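Local coordinates for beta-lactamase Mb2281c (Mycobacterium bovis, PDB 3I7J), which probably acts as a serine-dependent hydrolase of the beta-lactamase family, at residues A[187-199]-A[204-216]. Residues are numbered along the deposited sequence; the frame is centred on the assembly and turned at random.
Sequences GVLPGYGVQRPND and FEIRNSKSPHWTG
Over one face of the Tyr192 ring lies the backbone N of Trp214, 3.5 Å from Tyr192 CZ, while CG of Pro212 meets the same ring at its edge, in plane. The Trp214 indole presents its own edge to Tyr192 CE1 and Leu189 CD2. His213 completes this aromatic cluster, its plane turned 44° from the tyrosine ring. A classic beta bulge at Tyr192-Gly193, opposite Leu189, interrupts the hairpin of strands 187-189 and 193-195. That hairpin packs on the loop following strand 205-206, an edge strand of the six-stranded antiparallel sheet in this beta-lactamase-family chain. With CG set anti to its carbonyl carbon (chi1 -69°), Tyr192 reaches across the loop, and its hydroxyl donates to a water that in turn donates to His213 O. Beyond the cluster, Trp214 touches Trp260 of helix 256-271, and Tyr192 rests on Leu257 of the same helix.

Leu189 lays its CD2 methyl against the His213 ring, the two side chains crossing at about a right angle, and its CD1 lies against the Glu205 carboxylate. That carboxylate is steadied by Trp214 NE1, which bonds to the syn side of Glu205 OE1 at 2.9 Å, nearly in the indole plane. Lys210, extended beyond CG, passes across Gln195 into the buried interface, where a salt bridge to the Glu205 carboxylate, whose OE2 is less surely placed, would help to balance its charge. Its ammonium also joins the loop that follows strand 193-195: Lys210 NZ donates to Asp199 O at 3.0 Å and to Asn198 OD1 at 2.8 Å, the latter from 29° out of the amide carbonyl plane.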
ATOM      1  N   GLY A 187      16.319   7.129  -3.616  1.00 13.02           N
ATOM      2  CA  GLY A 187      15.316   7.716  -4.477  1.00 13.75           C
ATOM      3  C   GLY A 187      14.319   8.595  -3.761  1.00 14.97           C
ATOM      4  O   GLY A 187      14.319   8.699  -2.537  1.00 18.28           O
ATOM      5  N   VAL A 188      13.452   9.232  -4.527  1.00 14.92           N
ATOM      6  CA  VAL A 188      12.474  10.105  -3.924  1.00 21.01           C
ATOM      7  C   VAL A 188      11.163   9.395  -3.618  1.00 16.99           C
ATOM      8  O   VAL A 188      10.717   8.520  -4.359  1.00 13.94           O
ATOM      9  CB  VAL A 188      12.189  11.323  -4.824  1.00 25.06           C
ATOM     10  CG1 VAL A 188      13.468  12.120  -5.031  1.00 29.54           C
ATOM     11  CG2 VAL A 188      11.629  10.868  -6.155  1.00 31.72           C
ATOM     12  N   LEU A 189      10.580   9.755  -2.484  1.00 13.10           N
ATOM     13  CA  LEU A 189       9.294   9.227  -2.081  1.00 11.94           C
ATOM     14  C   LEU A 189       8.399  10.430  -2.347  1.00 14.85           C
ATOM     15  O   LEU A 189       8.465  11.426  -1.630  1.00 18.77           O
ATOM     16  CB  LEU A 189       9.283   8.881  -0.596  1.00  8.98           C
ATOM     17  CG  LEU A 189       7.894   8.561  -0.012  1.00 14.04           C
ATOM     18  CD1 LEU A 189       7.304   7.326  -0.687  1.00  2.29           C
ATOM     19  CD2 LEU A 189       8.024   8.333   1.496  1.00  8.56           C
ATOM     20  N   PRO A 190       7.576  10.367  -3.407  1.00 17.06           N
ATOM     21  CA  PRO A 190       6.678  11.470  -3.763  1.00 17.61           C
ATOM     22  C   PRO A 190       6.072  12.149  -2.538  1.00 18.82           C
ATOM     23  O   PRO A 190       5.433  11.501  -1.716  1.00 22.86           O
ATOM     24  CB  PRO A 190       5.633  10.783  -4.628  1.00 17.30           C
ATOM     25  CG  PRO A 190       6.454   9.732  -5.339  1.00 17.33           C
ATOM     26  CD  PRO A 190       7.313   9.176  -4.240  1.00 15.90           C
ATOM     27  N   GLY A 191       6.286  13.455  -2.421  1.00 19.93           N
ATOM     28  CA  GLY A 191       5.748  14.186  -1.292  1.00 16.35           C
ATOM     29  C   GLY A 191       6.726  14.318  -0.142  1.00 19.12           C
ATOM     30  O   GLY A 191       6.552  15.172   0.729  1.00 17.66           O
ATOM     31  N   TYR A 192       7.756  13.478  -0.126  1.00 13.77           N
ATOM     32  CA  TYR A 192       8.741  13.535   0.945  1.00  9.26           C
ATOM     33  C   TYR A 192      10.184  13.657   0.470  1.00 17.15           C
ATOM     34  O   TYR A 192      11.124  13.520   1.257  1.00 14.40           O
ATOM     35  CB  TYR A 192       8.587  12.324   1.865  1.00 12.90           C
ATOM     36  CG  TYR A 192       7.309  12.378   2.664  1.00 10.99           C
ATOM     37  CD1 TYR A 192       6.122  11.855   2.157  1.00  8.60           C
ATOM     38  CD2 TYR A 192       7.268  13.034   3.891  1.00  9.73           C
ATOM     39  CE1 TYR A 192       4.922  11.993   2.849  1.00 11.16           C
ATOM     40  CE2 TYR A 192       6.077  13.181   4.593  1.00 13.30           C
ATOM     41  CZ  TYR A 192       4.905  12.660   4.066  1.00 15.21           C
ATOM     42  OH  TYR A 192       3.718  12.827   4.746  1.00 10.90           O
ATOM     43  N   GLY A 193      10.355  13.926  -0.820  1.00 10.94           N
ATOM     44  CA  GLY A 193      11.689  14.093  -1.379  1.00  9.60           C
ATOM     45  C   GLY A 193      12.596  12.877  -1.362  1.00 10.82           C
ATOM     46  O   GLY A 193      12.166  11.764  -1.045  1.00  9.68           O
ATOM     47  N   VAL A 194      13.858  13.102  -1.720  1.00 11.61           N
ATOM     48  CA  VAL A 194      14.864  12.051  -1.758  1.00 15.02           C
ATOM     49  C   VAL A 194      14.981  11.335  -0.421  1.00 18.17           C
ATOM     50  O   VAL A 194      14.926  11.961   0.641  1.00 15.18           O
ATOM     51  CB  VAL A 194      16.271  12.611  -2.103  1.00 24.20           C
ATOM     52  CG1 VAL A 194      17.288  11.473  -2.169  1.00 26.36           C
ATOM     53  CG2 VAL A 194      16.229  13.355  -3.425  1.00 25.18           C
ATOM     54  N   GLN A 195      15.138  10.016  -0.482  1.00 12.84           N
ATOM     55  CA  GLN A 195      15.295   9.193   0.717  1.00 17.72           C
ATOM     56  C   GLN A 195      16.451   8.231   0.468  1.00 12.06           C
ATOM     57  O   GLN A 195      16.547   7.625  -0.602  1.00 15.79           O
ATOM     58  CB  GLN A 195      14.002   8.420   1.015  1.00  8.47           C
ATOM     59  CG  GLN A 195      12.812   9.320   1.355  1.00 14.46           C
ATOM     60  CD  GLN A 195      12.956  10.025   2.698  1.00 11.08           C
ATOM     61  OE1 GLN A 195      12.429  11.120   2.902  1.00 19.39           O
ATOM     62  NE2 GLN A 195      13.655   9.396   3.617  1.00  9.05           N
ATOM     63  N   ARG A 196      17.338   8.110   1.451  1.00 15.64           N
ATOM     64  CA  ARG A 196      18.504   7.233   1.334  1.00 14.20           C
ATOM     65  C   ARG A 196      18.590   6.268   2.510  1.00 15.34           C
ATOM     66  O   ARG A 196      19.067   6.629   3.578  1.00 22.59           O
ATOM     67  CB  ARG A 196      19.790   8.055   1.288  1.00 20.19           C
ATOM     68  CG  ARG A 196      19.848   9.105   0.194  1.00 20.65           C
ATOM     69  CD  ARG A 196      21.130   9.930   0.306  1.00 30.86           C
ATOM     70  NE  ARG A 196      21.145  11.038  -0.645  1.00 26.56           N
ATOM     71  CZ  ARG A 196      21.135  10.879  -1.961  1.00 27.51           C
ATOM     72  NH1 ARG A 196      21.118   9.658  -2.477  1.00 20.08           N
ATOM     73  NH2 ARG A 196      21.115  11.940  -2.760  1.00 30.62           N
ATOM     74  N   PRO A 197      18.146   5.017   2.322  1.00 14.91           N
ATOM     75  CA  PRO A 197      17.582   4.503   1.074  1.00 10.90           C
ATOM     76  C   PRO A 197      16.061   4.655   1.030  1.00 12.28           C
ATOM     77  O   PRO A 197      15.435   4.986   2.039  1.00 16.64           O
ATOM     78  CB  PRO A 197      18.007   3.040   1.099  1.00 17.07           C
ATOM     79  CG  PRO A 197      17.813   2.694   2.554  1.00  9.95           C
ATOM     80  CD  PRO A 197      18.358   3.920   3.288  1.00 16.57           C
ATOM     81  N   ASN A 198      15.470   4.416  -0.137  1.00  8.08           N
ATOM     82  CA  ASN A 198      14.019   4.507  -0.291  1.00 12.81           C
ATOM     83  C   ASN A 198      13.512   3.072  -0.421  1.00 11.85           C
ATOM     84  O   ASN A 198      13.119   2.631  -1.489  1.00  9.91           O
ATOM     85  CB  ASN A 198      13.652   5.336  -1.534  1.00 11.17           C
ATOM     86  CG  ASN A 198      12.171   5.688  -1.582  1.00  8.91           C
ATOM     87  OD1 ASN A 198      11.495   5.685  -0.560  1.00  9.17           O
ATOM     88  ND2 ASN A 198      11.670   6.007  -2.763  1.00  4.13           N
ATOM     89  N   ASP A 199      13.533   2.354   0.697  1.00 15.67           N
ATOM     90  CA  ASP A 199      13.123   0.952   0.751  1.00  9.17           C
ATOM     91  C   ASP A 199      11.691   0.657   0.349  1.00 12.64           C
ATOM     92  O   ASP A 199      10.757   1.384   0.699  1.00 11.30           O
ATOM     93  CB  ASP A 199      13.350   0.406   2.155  1.00 10.23           C
ATOM     94  CG  ASP A 199      14.818   0.240   2.484  1.00 14.77           C
ATOM     95  OD1 ASP A 199      15.659   0.481   1.584  1.00 13.02           O
ATOM     96  OD2 ASP A 199      15.116  -0.137   3.639  1.00  7.09           O
ATOM     97  N   PHE A 204       4.416  -2.981  -1.242  1.00 13.44           N
ATOM     98  CA  PHE A 204       4.174  -2.228  -0.019  1.00 10.37           C
ATOM     99  C   PHE A 204       5.392  -1.344   0.264  1.00 14.05           C
ATOM    100  O   PHE A 204       6.531  -1.810   0.173  1.00  7.95           O
ATOM    101  CB  PHE A 204       3.992  -3.173   1.179  1.00 11.30           C
ATOM    102  CG  PHE A 204       2.956  -4.257   0.977  1.00 14.90           C
ATOM    103  CD1 PHE A 204       1.792  -4.016   0.248  1.00 10.54           C
ATOM    104  CD2 PHE A 204       3.115  -5.501   1.591  1.00  9.92           C
ATOM    105  CE1 PHE A 204       0.802  -4.993   0.140  1.00 14.11           C
ATOM    106  CE2 PHE A 204       2.134  -6.483   1.493  1.00  4.72           C
ATOM    107  CZ  PHE A 204       0.973  -6.228   0.765  1.00 11.91           C
ATOM    108  N   GLU A 205       5.177  -0.078   0.610  1.00  7.38           N
ATOM    109  CA  GLU A 205       6.322   0.764   0.930  1.00  8.48           C
ATOM    110  C   GLU A 205       6.795   0.324   2.305  1.00 11.76           C
ATOM    111  O   GLU A 205       5.995  -0.130   3.124  1.00  7.82           O
ATOM    112  CB  GLU A 205       5.940   2.244   1.001  1.00  9.43           C
ATOM    113  CG  GLU A 205       7.156   3.166   1.020  1.00  8.79           C
ATOM    114  CD  GLU A 205       6.922   4.455   1.807  1.00 12.19           C
ATOM    115  OE1 GLU A 205       5.803   5.010   1.748  1.00 12.51           O
ATOM    116  OE2 GLU A 205       7.869   4.915   2.476  1.00 12.15           O
ATOM    117  N   ILE A 206       8.097   0.436   2.546  1.00 12.32           N
ATOM    118  CA  ILE A 206       8.675   0.096   3.844  1.00  8.76           C
ATOM    119  C   ILE A 206       9.288   1.390   4.381  1.00 13.70           C
ATOM    120  O   ILE A 206      10.054   2.062   3.693  1.00  9.56           O
ATOM    121  CB  ILE A 206       9.760  -0.995   3.726  1.00  7.78           C
ATOM    122  CG1 ILE A 206       9.108  -2.336   3.374  1.00  5.20           C
ATOM    123  CG2 ILE A 206      10.513  -1.138   5.037  1.00 11.43           C
ATOM    124  CD1 ILE A 206      10.123  -3.486   3.207  1.00  9.71           C
ATOM    125  N   ARG A 207       8.927   1.734   5.610  1.00 12.03           N
ATOM    126  CA  ARG A 207       9.381   2.955   6.260  1.00 11.43           C
ATOM    127  C   ARG A 207      10.876   3.056   6.479  1.00 13.74           C
ATOM    128  O   ARG A 207      11.514   4.059   6.127  1.00 13.50           O
ATOM    129  CB  ARG A 207       8.689   3.100   7.614  1.00 13.25           C
ATOM    130  CG  ARG A 207       9.114   4.312   8.431  1.00 14.77           C
ATOM    131  CD  ARG A 207       8.476   4.252   9.809  1.00 11.70           C
ATOM    132  NE  ARG A 207       8.740   5.438  10.627  1.00 16.17           N
ATOM    133  CZ  ARG A 207       9.912   5.720  11.188  1.00 16.56           C
ATOM    134  NH1 ARG A 207      10.948   4.909  11.026  1.00 18.32           N
ATOM    135  NH2 ARG A 207      10.042   6.812  11.924  1.00 22.53           N
ATOM    136  N   ASN A 208      11.429   2.008   7.074  1.00 17.52           N
ATOM    137  CA  ASN A 208      12.841   1.976   7.400  1.00 18.20           C
ATOM    138  C   ASN A 208      13.016   3.160   8.340  1.00 18.48           C
ATOM    139  O   ASN A 208      12.334   3.240   9.360  1.00 15.87           O
ATOM    140  CB  ASN A 208      13.687   2.153   6.143  1.00 17.25           C
ATOM    141  CG  ASN A 208      15.155   1.950   6.406  1.00 26.12           C
ATOM    142  OD1 ASN A 208      15.583   0.864   6.787  1.00 23.86           O
ATOM    143  ND2 ASN A 208      15.941   2.999   6.212  1.00 37.22           N
ATOM    144  N   SER A 209      13.900   4.090   8.000  1.00 12.39           N
ATOM    145  CA  SER A 209      14.103   5.265   8.844  1.00 21.35           C
ATOM    146  C   SER A 209      14.024   6.555   8.027  1.00 11.58           C
ATOM    147  O   SER A 209      14.747   7.514   8.291  1.00 20.40           O
ATOM    148  CB  SER A 209      15.455   5.170   9.568  1.00 15.49           C
ATOM    149  OG  SER A 209      16.519   5.012   8.642  1.00 39.60           O
ATOM    150  N   LYS A 210      13.135   6.564   7.036  1.00 15.21           N
ATOM    151  CA  LYS A 210      12.929   7.715   6.162  1.00  8.13           C
ATOM    152  C   LYS A 210      12.497   8.932   6.966  1.00 18.40           C
ATOM    153  O   LYS A 210      11.799   8.819   7.978  1.00 15.76           O
ATOM    154  CB  LYS A 210      11.865   7.398   5.108  1.00 15.51           C
ATOM    155  CG  LYS A 210      12.286   6.341   4.105  1.00 15.33           C
ATOM    156  CD  LYS A 210      11.129   5.920   3.210  1.00 10.43           C
ATOM    157  CE  LYS A 210      11.461   4.628   2.462  1.00 11.80           C
ATOM    158  NZ  LYS A 210      10.345   4.207   1.571  1.00  6.73           N
ATOM    159  N   SER A 211      12.909  10.101   6.497  1.00 13.69           N
ATOM    160  CA  SER A 211      12.591  11.337   7.186  1.00 17.30           C
ATOM    161  C   SER A 211      12.798  12.512   6.249  1.00 13.84           C
ATOM    162  O   SER A 211      13.837  12.621   5.610  1.00 15.67           O
ATOM    163  CB  SER A 211      13.497  11.490   8.412  1.00 15.64           C
ATOM    164  OG  SER A 211      13.237  12.699   9.101  1.00 21.60           O
ATOM    165  N   PRO A 212      11.798  13.394   6.134  1.00 15.15           N
ATOM    166  CA  PRO A 212      10.514  13.317   6.836  1.00 14.84           C
ATOM    167  C   PRO A 212       9.699  12.166   6.246  1.00 19.48           C
ATOM    168  O   PRO A 212      10.049  11.644   5.188  1.00 17.56           O
ATOM    169  CB  PRO A 212       9.898  14.681   6.559  1.00 10.68           C
ATOM    170  CG  PRO A 212      10.362  14.960   5.169  1.00 13.37           C
ATOM    171  CD  PRO A 212      11.820  14.534   5.203  1.00 14.19           C
ATOM    172  N   HIS A 213       8.621  11.771   6.921  1.00 17.79           N
ATOM    173  CA  HIS A 213       7.789  10.660   6.446  1.00 19.19           C
ATOM    174  C   HIS A 213       6.336  10.855   6.864  1.00 20.77           C
ATOM    175  O   HIS A 213       6.034  11.728   7.676  1.00 17.71           O
ATOM    176  CB  HIS A 213       8.312   9.335   7.020  1.00  7.06           C
ATOM    177  CG  HIS A 213       7.862   8.124   6.257  1.00 20.03           C
ATOM    178  ND1 HIS A 213       8.231   7.895   4.950  1.00 18.62           N
ATOM    179  CD2 HIS A 213       7.074   7.082   6.614  1.00  8.07           C
ATOM    180  CE1 HIS A 213       7.690   6.763   4.534  1.00 15.28           C
ATOM    181  NE2 HIS A 213       6.984   6.251   5.523  1.00 14.89           N
ATOM    182  N   TRP A 214       5.433  10.049   6.313  1.00 20.57           N
ATOM    183  CA  TRP A 214       4.024  10.169   6.664  1.00 11.42           C
ATOM    184  C   TRP A 214       3.673   9.390   7.928  1.00 13.86           C
ATOM    185  O   TRP A 214       2.663   9.683   8.569  1.00 18.99           O
ATOM    186  CB  TRP A 214       3.129   9.729   5.497  1.00 13.36           C
ATOM    187  CG  TRP A 214       3.515   8.423   4.861  1.00  4.34           C
ATOM    188  CD1 TRP A 214       4.498   8.214   3.934  1.00  5.61           C
ATOM    189  CD2 TRP A 214       2.919   7.147   5.112  1.00  6.62           C
ATOM    190  NE1 TRP A 214       4.548   6.879   3.591  1.00  6.34           N
ATOM    191  CE2 TRP A 214       3.591   6.204   4.301  1.00  5.03           C
ATOM    192  CE3 TRP A 214       1.881   6.705   5.948  1.00  7.03           C
ATOM    193  CZ2 TRP A 214       3.257   4.846   4.297  1.00  8.15           C
ATOM    194  CZ3 TRP A 214       1.551   5.355   5.945  1.00  6.97           C
ATOM    195  CH2 TRP A 214       2.239   4.442   5.124  1.00 11.18           C
ATOM    196  N   THR A 215       4.495   8.405   8.295  1.00 11.14           N
ATOM    197  CA  THR A 215       4.236   7.632   9.512  1.00 10.15           C
ATOM    198  C   THR A 215       4.737   8.401  10.743  1.00 18.06           C
ATOM    199  O   THR A 215       5.260   9.512  10.624  1.00 13.60           O
ATOM    200  CB  THR A 215       4.921   6.234   9.477  1.00  9.34           C
ATOM    201  OG1 THR A 215       6.338   6.388   9.319  1.00 10.97           O
ATOM    202  CG2 THR A 215       4.373   5.398   8.333  1.00  9.27           C
ATOM    203  N   GLY A 216       4.563   7.818  11.925  1.00 16.24           N
ATOM    204  CA  GLY A 216       4.995   8.492  13.138  1.00 16.44           C
ATOM    205  C   GLY A 216       6.470   8.299  13.432  1.00 18.19           C
ATOM    206  O   GLY A 216       7.103   7.394  12.884  1.00 14.27           O
TER
HETATM  207  O   HOH W   1       4.276  13.816   7.275  1.00 18.41           O